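Long-range contacts in protein prgH (PDB 4G2S), which probably builds part of the type III secretion basal body that Salmonella uses in cell invasion, represented here by an FHA domain: residues H58-F63 and V97-I102; L11-L16 and F53-D57; S88-N92 and I104-E109. All blocks are in the same frame, centred on the assembly; numbering follows the deposited sequence.

Overall arrangement
The chain folds as an FHA-type pair of sheets, and the three contacts tie its loops and strands together. Contacts 1 and 2 are neighbours, their centres about 8 Å apart, and they touch: Leu101 N meets Asn13 OD1 and Leu12 N meets Leu101 O, both probable hydrogen bonds, while Leu100 CD2 packs on Ile54 CD1 at 3.8 Å. Contacts 1 and 3 share strand 100-106, one near its start and the other toward its end, with centres about 18 Å apart. Contact 2 does not reach contact 3; their centres lie about 19 Å apart and their nearest atoms about 7 Å. Contacts 1 and 2 also place residues at subunit boundaries, whereas no other chain of the assembly touches contact 3.

Contact 1: H58-F63 and V97-I102; sequences HGGVNF and VGELLI
Phe63 gives the largest share of this contact, resting on Val97 between the two sheets of the FHA fold. Val97 CG2 stands over the centre of one ring face, 4.3 Å from the centroid, in a CH-pi contact, while Val97 CG1 meets Phe63 CD2 at 3.5 Å. Leu100 CD2 reaches the ring edge near CE2, and Ile102 CD1 comes in obliquely at CE1. Phe63 CG stands between the backbone N and the carbonyl carbon (chi1 64°), which turns the ring onto these aliphatic groups; it also stacks with Phe30 of strand 26-33.

At the other end the contact turns polar. Glu99 N donates to Gly59 O over 2.9 Å, nearly straight at 162° but approaching from above the carbonyl plane. Gly98 CA also points a C-H at Gly59 O, and Val61 CG2 packs 3.6 Å from Gly98 CA. Gly98 and Glu99 are the central residues of a type II' turn from Val97 to Leu100, whose positive phi at Gly98 suits glycine. Glu99 OE2 comes to 3.9 Å from His58 CE1, in the imidazole plane; without a bond, the two groups might still polarise each other. Water 1 accepts from Val61 N and donates to Val97 O. An aromatic side chain buried among aliphatic ones thus holds one end, a single direct backbone bond and a water the other.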
loop_
_atom_site.group_PDB
_atom_site.type_symbol
_atom_site.label_atom_id
_atom_site.label_comp_id
_atom_site.label_asym_id
_atom_site.label_seq_id
_atom_site.Cartn_x
_atom_site.Cartn_y
_atom_site.Cartn_z
ATOM N N HIS A 58 8.538 7.130 19.943
ATOM C CA HIS A 58 8.775 6.757 21.341
ATOM C C HIS A 58 7.654 7.191 22.297
ATOM O O HIS A 58 7.114 8.304 22.221
ATOM C CB HIS A 58 10.140 7.339 21.784
ATOM C CG HIS A 58 10.390 7.299 23.277
ATOM N ND1 HIS A 58 9.856 8.202 24.114
ATOM C CD2 HIS A 58 11.183 6.446 24.068
ATOM C CE1 HIS A 58 10.250 7.936 25.381
ATOM N NE2 HIS A 58 11.077 6.873 25.348
ATOM N N GLY A 59 7.322 6.310 23.236
ATOM C CA GLY A 59 6.430 6.679 24.340
ATOM C C GLY A 59 4.951 6.642 23.960
ATOM O O GLY A 59 4.114 7.220 24.668
ATOM N N GLY A 60 4.632 5.976 22.854
ATOM C CA GLY A 60 3.242 5.921 22.391
ATOM C C GLY A 60 2.420 4.977 23.269
ATOM O O GLY A 60 2.852 3.886 23.608
ATOM N N VAL A 61 1.240 5.398 23.649
ATOM C CA VAL A 61 0.313 4.586 24.410
ATOM C C VAL A 61 -1.063 4.626 23.689
ATOM O O VAL A 61 -1.504 5.716 23.382
ATOM C CB VAL A 61 0.079 5.168 25.800
ATOM C CG1 VAL A 61 -0.981 4.356 26.541
ATOM C CG2 VAL A 61 1.369 5.183 26.642
ATOM N N ASN A 62 -1.704 3.474 23.522
ATOM C CA ASN A 62 -3.041 3.450 22.848
ATOM C C ASN A 62 -4.064 3.988 23.834
ATOM O O ASN A 62 -3.890 3.810 25.090
ATOM C CB ASN A 62 -3.387 2.041 22.444
ATOM C CG ASN A 62 -2.430 1.467 21.333
ATOM O OD1 ASN A 62 -1.483 2.164 20.857
ATOM N ND2 ASN A 62 -2.715 0.257 20.887
ATOM N N PHE A 63 -5.079 4.614 23.312
ATOM C CA PHE A 63 -6.102 5.102 24.196
ATOM C C PHE A 63 -7.473 5.132 23.526
ATOM O O PHE A 63 -7.533 5.138 22.302
ATOM C CB PHE A 63 -5.715 6.473 24.758
ATOM C CG PHE A 63 -5.600 7.559 23.734
ATOM C CD1 PHE A 63 -6.638 8.375 23.422
ATOM C CD2 PHE A 63 -4.368 7.793 23.120
ATOM C CE1 PHE A 63 -6.514 9.437 22.524
ATOM C CE2 PHE A 63 -4.221 8.831 22.223
ATOM C CZ PHE A 63 -5.301 9.640 21.867
ATOM N N VAL A 97 -1.087 11.899 26.844
ATOM C CA VAL A 97 -1.212 10.426 26.853
ATOM C C VAL A 97 0.057 9.784 26.423
ATOM O O VAL A 97 0.436 9.888 25.247
ATOM C CB VAL A 97 -2.328 9.962 25.855
ATOM C CG1 VAL A 97 -2.736 8.545 26.130
ATOM C CG2 VAL A 97 -3.533 10.835 25.928
ATOM N N GLY A 98 0.730 9.063 27.307
ATOM C CA GLY A 98 2.125 8.720 27.072
ATOM C C GLY A 98 2.884 9.988 26.619
ATOM O O GLY A 98 2.760 11.043 27.269
ATOM N N GLU A 99 3.651 9.902 25.530
ATOM C CA GLU A 99 4.377 11.096 25.014
ATOM C C GLU A 99 3.558 11.881 23.984
ATOM O O GLU A 99 4.046 12.866 23.416
ATOM C CB GLU A 99 5.731 10.701 24.387
ATOM C CG GLU A 99 6.915 11.491 24.898
ATOM C CD GLU A 99 7.377 11.052 26.279
ATOM O OE1 GLU A 99 6.528 10.572 27.075
ATOM O OE2 GLU A 99 8.590 11.215 26.583
ATOM N N LEU A 100 2.331 11.455 23.703
ATOM C CA LEU A 100 1.476 12.221 22.842
ATOM C C LEU A 100 0.761 13.342 23.576
ATOM O O LEU A 100 0.300 13.166 24.733
ATOM C CB LEU A 100 0.438 11.298 22.204
ATOM C CG LEU A 100 -0.349 11.861 21.072
ATOM C CD1 LEU A 100 0.550 12.150 19.861
ATOM C CD2 LEU A 100 -1.481 10.911 20.772
ATOM N N LEU A 101 0.594 14.465 22.887
ATOM C CA LEU A 101 -0.178 15.586 23.414
ATOM C C LEU A 101 -1.371 15.908 22.476
ATOM O O LEU A 101 -1.214 16.139 21.246
ATOM C CB LEU A 101 0.783 16.772 23.625
ATOM C CG LEU A 101 0.534 17.810 24.698
ATOM C CD1 LEU A 101 1.600 18.880 24.658
ATOM C CD2 LEU A 101 -0.807 18.431 24.422
ATOM N N ILE A 102 -2.580 15.877 23.049
ATOM C CA ILE A 102 -3.795 16.079 22.294
ATOM C C ILE A 102 -4.614 17.122 22.959
ATOM O O ILE A 102 -4.390 17.493 24.075
ATOM C CB ILE A 102 -4.661 14.789 22.202
ATOM C CG1 ILE A 102 -5.171 14.379 23.582
ATOM C CG2 ILE A 102 -3.851 13.603 21.657
ATOM C CD1 ILE A 102 -6.170 13.219 23.504
HETATM O O HOH W 1 0.104 8.064 23.057
#

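Contact 2: L11-L16 and F53-D57; sequences LLNSSL and FIPLD
Ser14, Ser15 and Leu16 run past Leu56, Pro55 and Ile54 in opposite chain directions, with CA atoms 6.2 to 7.4 Å apart, too wide for backbone pairing, so side chains make the join. Leu11 and Ile54 reach toward each other tip to tip, Leu11 CD2 lying 3.7 Å from Ile54 CD1. The second leucine methyl, CD1, rests near Ile54 CG2, giving both branches of each residue a share in the packing.

Farther along the loop, Leu16 crosses Pro55 at about a right angle. Its CD1 methyl sits 3.6 Å from Pro55 CD, and its CG lies near Pro55 CD and CG. Leu16 CG is anti to its carbonyl carbon (chi1 -62°), which directs the branched end toward the proline. Ser15 reaches that ring with its hydroxyl, OG standing 3.5 Å from Pro55 CG.

Ser14 lies between these groups. Its CB packs 3.8 Å from Leu56 CD1 and also borders Pro55 O, while its OG turns back to its own loop. There OG donates to Asn13 O at 2.6 Å, in the carbonyl plane on a lone pair, and accepts from Leu16 N at 3.1 Å. The latter bond defines an ST turn, consistent with the hydroxyl fixing the bend from which Leu16 reaches Pro55.

The loop leaving strand 7-11 is thereby laid against the end of strand 51-55, an outer strand of the mixed sheet. Leu11 also packs on Ile102 of strand 100-106 and Ile54 on Phe30 of strand 26-33, while Ala40 of helix 35-41 and Val31 of strand 26-33, both of another copy of the protein, pack on Pro55 and Leu16 respectively.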
loop_
_atom_site.group_PDB
_atom_site.type_symbol
_atom_site.label_atom_id
_atom_site.label_comp_id
_atom_site.label_asym_id
_atom_site.label_seq_id
_atom_site.Cartn_x
_atom_site.Cartn_y
_atom_site.Cartn_z
ATOM N N LEU A 11 -4.302 16.884 17.442
ATOM C CA LEU A 11 -2.921 16.552 17.883
ATOM C C LEU A 11 -2.132 17.824 18.084
ATOM O O LEU A 11 -2.217 18.760 17.267
ATOM C CB LEU A 11 -2.299 15.667 16.842
ATOM C CG LEU A 11 -3.028 14.344 16.618
ATOM C CD1 LEU A 11 -2.124 13.501 15.720
ATOM C CD2 LEU A 11 -3.384 13.613 17.838
ATOM N N LEU A 12 -1.400 17.926 19.181
ATOM C CA LEU A 12 -0.651 19.152 19.470
ATOM C C LEU A 12 0.852 18.915 19.411
ATOM O O LEU A 12 1.615 19.835 19.619
ATOM C CB LEU A 12 -1.009 19.717 20.855
ATOM C CG LEU A 12 -2.475 20.044 21.166
ATOM C CD1 LEU A 12 -2.542 20.689 22.545
ATOM C CD2 LEU A 12 -3.033 20.955 20.092
ATOM N N ASN A 13 1.239 17.673 19.172
ATOM C CA ASN A 13 2.589 17.262 18.832
ATOM C C ASN A 13 2.553 16.039 17.914
ATOM O O ASN A 13 1.481 15.731 17.358
ATOM C CB ASN A 13 3.436 17.025 20.078
ATOM C CG ASN A 13 3.079 15.755 20.801
ATOM O OD1 ASN A 13 2.026 15.183 20.568
ATOM N ND2 ASN A 13 3.891 15.390 21.793
ATOM N N SER A 14 3.686 15.348 17.790
ATOM C CA SER A 14 3.877 14.271 16.777
ATOM C C SER A 14 4.091 14.849 15.364
ATOM O O SER A 14 3.971 16.058 15.123
ATOM C CB SER A 14 2.781 13.202 16.787
ATOM O OG SER A 14 1.657 13.550 15.928
ATOM N N SER A 15 4.462 13.968 14.448
ATOM C CA SER A 15 4.628 14.322 13.033
ATOM C C SER A 15 3.306 14.720 12.358
ATOM O O SER A 15 3.294 15.353 11.287
ATOM C CB SER A 15 5.277 13.152 12.299
ATOM O OG SER A 15 4.343 12.085 12.294
ATOM N N LEU A 16 2.194 14.370 13.007
ATOM C CA LEU A 16 0.865 14.745 12.563
ATOM C C LEU A 16 0.282 15.930 13.358
ATOM O O LEU A 16 -0.923 16.149 13.368
ATOM C CB LEU A 16 -0.067 13.548 12.676
ATOM C CG LEU A 16 0.311 12.330 11.821
ATOM C CD1 LEU A 16 -0.874 11.394 11.811
ATOM C CD2 LEU A 16 0.766 12.695 10.410
ATOM N N PHE A 53 -4.768 5.619 13.552
ATOM C CA PHE A 53 -3.391 5.326 13.858
ATOM C C PHE A 53 -2.637 6.613 13.859
ATOM O O PHE A 53 -2.735 7.362 12.909
ATOM C CB PHE A 53 -2.708 4.423 12.813
ATOM C CG PHE A 53 -1.247 4.296 13.037
ATOM C CD1 PHE A 53 -0.770 3.414 13.981
ATOM C CD2 PHE A 53 -0.336 5.107 12.334
ATOM C CE1 PHE A 53 0.589 3.307 14.195
ATOM C CE2 PHE A 53 1.019 5.010 12.552
ATOM C CZ PHE A 53 1.482 4.100 13.490
ATOM N N ILE A 54 -1.862 6.872 14.904
ATOM C CA ILE A 54 -0.987 8.017 15.003
ATOM C C ILE A 54 0.445 7.496 15.149
ATOM O O ILE A 54 0.710 6.722 16.048
ATOM C CB ILE A 54 -1.304 8.823 16.310
ATOM C CG1 ILE A 54 -2.758 9.257 16.255
ATOM C CG2 ILE A 54 -0.391 10.026 16.472
ATOM C CD1 ILE A 54 -3.264 9.894 17.529
ATOM N N PRO A 55 1.372 7.940 14.287
ATOM C CA PRO A 55 2.781 7.543 14.414
ATOM C C PRO A 55 3.513 8.324 15.512
ATOM O O PRO A 55 3.302 9.538 15.681
ATOM C CB PRO A 55 3.352 7.864 13.043
ATOM C CG PRO A 55 2.594 9.045 12.595
ATOM C CD PRO A 55 1.163 8.794 13.114
ATOM N N LEU A 56 4.246 7.604 16.335
ATOM C CA LEU A 56 5.065 8.223 17.371
ATOM C C LEU A 56 6.247 7.275 17.624
ATOM O O LEU A 56 6.064 6.092 17.887
ATOM C CB LEU A 56 4.258 8.472 18.645
ATOM C CG LEU A 56 4.839 9.494 19.621
ATOM C CD1 LEU A 56 4.744 10.927 19.088
ATOM C CD2 LEU A 56 4.120 9.388 20.956
ATOM N N ASP A 57 7.456 7.791 17.502
ATOM C CA ASP A 57 8.641 6.896 17.509
ATOM C C ASP A 57 8.894 6.350 18.918
ATOM O O ASP A 57 9.351 5.235 19.062
ATOM C CB ASP A 57 9.870 7.595 16.930
ATOM C CG ASP A 57 10.100 8.976 17.524
ATOM O OD1 ASP A 57 9.260 9.409 18.359
ATOM O OD2 ASP A 57 11.112 9.622 17.145
#

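Contact 3: S88-N92 and I104-E109; sequences SVQLN and IRPESE
Asn92 joins the loop after strand 83-88 to the end of strand 100-106, within the beta-sandwich of the FHA fold. Its backbone N donates to Ile104 O at 2.8 Å and 167°, and its side-chain ND2 to Glu109 OE1 at 3.1 Å. The latter acceptor lies in the amide plane and is met nearly along its C-O axis. Asn92 OD1 rests 3.3 Å from Arg105 CB.

Leu91 packs beside this polar link. Its CD1 meets the CG of the Pro106 ring, while CD2 crosses toward Ile104 CG2 at 3.9 Å. Farther back, Val89 CG2 packs on Ile104 CD1, and Ile74 of strand 74-80 touches Val89, Leu91 and Ile104 alike. Water 2 links Gln90 O with Ile104 N.

A type I turn from Pro106 to Glu109 brings Glu109 back to Asn92. Arg105 braces that turn: its extended chain carries NH1 to Glu107 O, 2.8 Å away and in the guanidinium plane, though NH1 comes from above the Glu107 carbonyl plane, while NH2 forms a salt bridge with Glu20. Water 3 completes the connection, donating to both Asn92 OD1 and Glu109 O, the latter at 2.6 Å.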
loop_
_atom_site.group_PDB
_atom_site.type_symbol
_atom_site.label_atom_id
_atom_site.label_comp_id
_atom_site.label_asym_id
_atom_site.label_seq_id
_atom_site.Cartn_x
_atom_site.Cartn_y
_atom_site.Cartn_z
ATOM N N SER A 88 -11.421 11.477 33.602
ATOM C CA SER A 88 -12.166 12.596 33.006
ATOM C C SER A 88 -11.258 13.621 32.379
ATOM O O SER A 88 -10.225 13.950 32.958
ATOM C CB SER A 88 -12.969 13.353 34.121
ATOM O OG SER A 88 -14.336 13.148 33.897
ATOM N N VAL A 89 -11.624 14.144 31.218
ATOM C CA VAL A 89 -10.804 15.151 30.593
ATOM C C VAL A 89 -11.637 16.363 30.253
ATOM O O VAL A 89 -12.798 16.254 29.900
ATOM C CB VAL A 89 -10.103 14.692 29.270
ATOM C CG1 VAL A 89 -8.912 13.791 29.590
ATOM C CG2 VAL A 89 -11.085 13.996 28.346
ATOM N N GLN A 90 -10.974 17.507 30.309
ATOM C CA GLN A 90 -11.610 18.784 30.064
ATOM C C GLN A 90 -11.349 19.232 28.642
ATOM O O GLN A 90 -10.283 18.914 28.045
ATOM C CB GLN A 90 -11.083 19.806 31.065
ATOM C CG GLN A 90 -11.250 19.390 32.522
ATOM C CD GLN A 90 -12.502 18.544 32.763
ATOM O OE1 GLN A 90 -13.619 18.968 32.448
ATOM N NE2 GLN A 90 -12.313 17.318 33.290
ATOM N N LEU A 91 -12.332 19.932 28.086
ATOM C CA LEU A 91 -12.195 20.489 26.764
ATOM C C LEU A 91 -11.165 21.613 26.717
ATOM O O LEU A 91 -10.967 22.336 27.682
ATOM C CB LEU A 91 -13.509 21.024 26.257
ATOM C CG LEU A 91 -14.633 20.028 26.073
ATOM C CD1 LEU A 91 -15.873 20.806 25.671
ATOM C CD2 LEU A 91 -14.350 19.032 24.990
ATOM N N ASN A 92 -10.513 21.757 25.569
ATOM C CA ASN A 92 -9.662 22.888 25.281
ATOM C C ASN A 92 -8.428 22.992 26.126
ATOM O O ASN A 92 -7.911 24.079 26.359
ATOM C CB ASN A 92 -10.437 24.200 25.300
ATOM C CG ASN A 92 -11.555 24.210 24.300
ATOM O OD1 ASN A 92 -11.453 23.598 23.244
ATOM N ND2 ASN A 92 -12.631 24.890 24.619
ATOM N N ILE A 104 -8.994 18.127 23.062
ATOM C CA ILE A 104 -10.339 17.778 22.598
ATOM C C ILE A 104 -11.148 19.095 22.623
ATOM O O ILE A 104 -11.209 19.779 23.676
ATOM C CB ILE A 104 -11.022 16.694 23.480
ATOM C CG1 ILE A 104 -10.164 15.419 23.572
ATOM C CG2 ILE A 104 -12.404 16.380 22.946
ATOM C CD1 ILE A 104 -10.581 14.442 24.678
ATOM N N ARG A 105 -11.730 19.463 21.483
ATOM C CA ARG A 105 -12.504 20.706 21.358
ATOM C C ARG A 105 -13.882 20.457 20.724
ATOM O O ARG A 105 -14.039 19.539 19.935
ATOM C CB ARG A 105 -11.741 21.729 20.501
ATOM C CG ARG A 105 -11.639 21.331 19.073
ATOM C CD ARG A 105 -10.760 22.301 18.281
ATOM N NE ARG A 105 -10.852 22.056 16.852
ATOM C CZ ARG A 105 -11.891 22.347 16.096
ATOM N NH1 ARG A 105 -12.964 22.929 16.605
ATOM N NH2 ARG A 105 -11.819 22.147 14.796
ATOM N N PRO A 106 -14.885 21.321 21.033
ATOM C CA PRO A 106 -16.077 21.363 20.229
ATOM C C PRO A 106 -15.777 21.774 18.799
ATOM O O PRO A 106 -14.879 22.618 18.559
ATOM C CB PRO A 106 -16.891 22.456 20.875
ATOM C CG PRO A 106 -16.395 22.534 22.262
ATOM C CD PRO A 106 -14.946 22.293 22.132
ATOM N N GLU A 107 -16.523 21.221 17.870
ATOM C CA GLU A 107 -16.244 21.466 16.474
ATOM C C GLU A 107 -16.292 22.981 16.182
ATOM O O GLU A 107 -15.464 23.520 15.445
ATOM C CB GLU A 107 -17.232 20.705 15.619
ATOM C CG GLU A 107 -17.006 20.850 14.119
ATOM C CD GLU A 107 -18.036 20.060 13.330
ATOM O OE1 GLU A 107 -19.068 19.677 13.930
ATOM O OE2 GLU A 107 -17.814 19.802 12.126
ATOM N N SER A 108 -17.257 23.644 16.822
ATOM C CA SER A 108 -17.491 25.069 16.693
ATOM C C SER A 108 -16.441 25.987 17.334
ATOM O O SER A 108 -16.461 27.184 17.099
ATOM C CB SER A 108 -18.817 25.367 17.366
ATOM O OG SER A 108 -18.722 24.957 18.726
ATOM N N GLU A 109 -15.541 25.454 18.149
ATOM C CA GLU A 109 -14.474 26.264 18.785
ATOM C C GLU A 109 -13.057 25.916 18.290
ATOM O O GLU A 109 -12.362 25.052 18.904
ATOM C CB GLU A 109 -14.548 26.101 20.303
ATOM C CG GLU A 109 -15.872 26.614 20.902
ATOM C CD GLU A 109 -15.971 26.509 22.430
ATOM O OE1 GLU A 109 -15.043 25.923 23.020
ATOM O OE2 GLU A 109 -16.974 27.029 23.037
HETATM O O HOH W 2 -8.579 19.037 25.886
HETATM O O HOH W 3 -10.740 25.120 20.901
#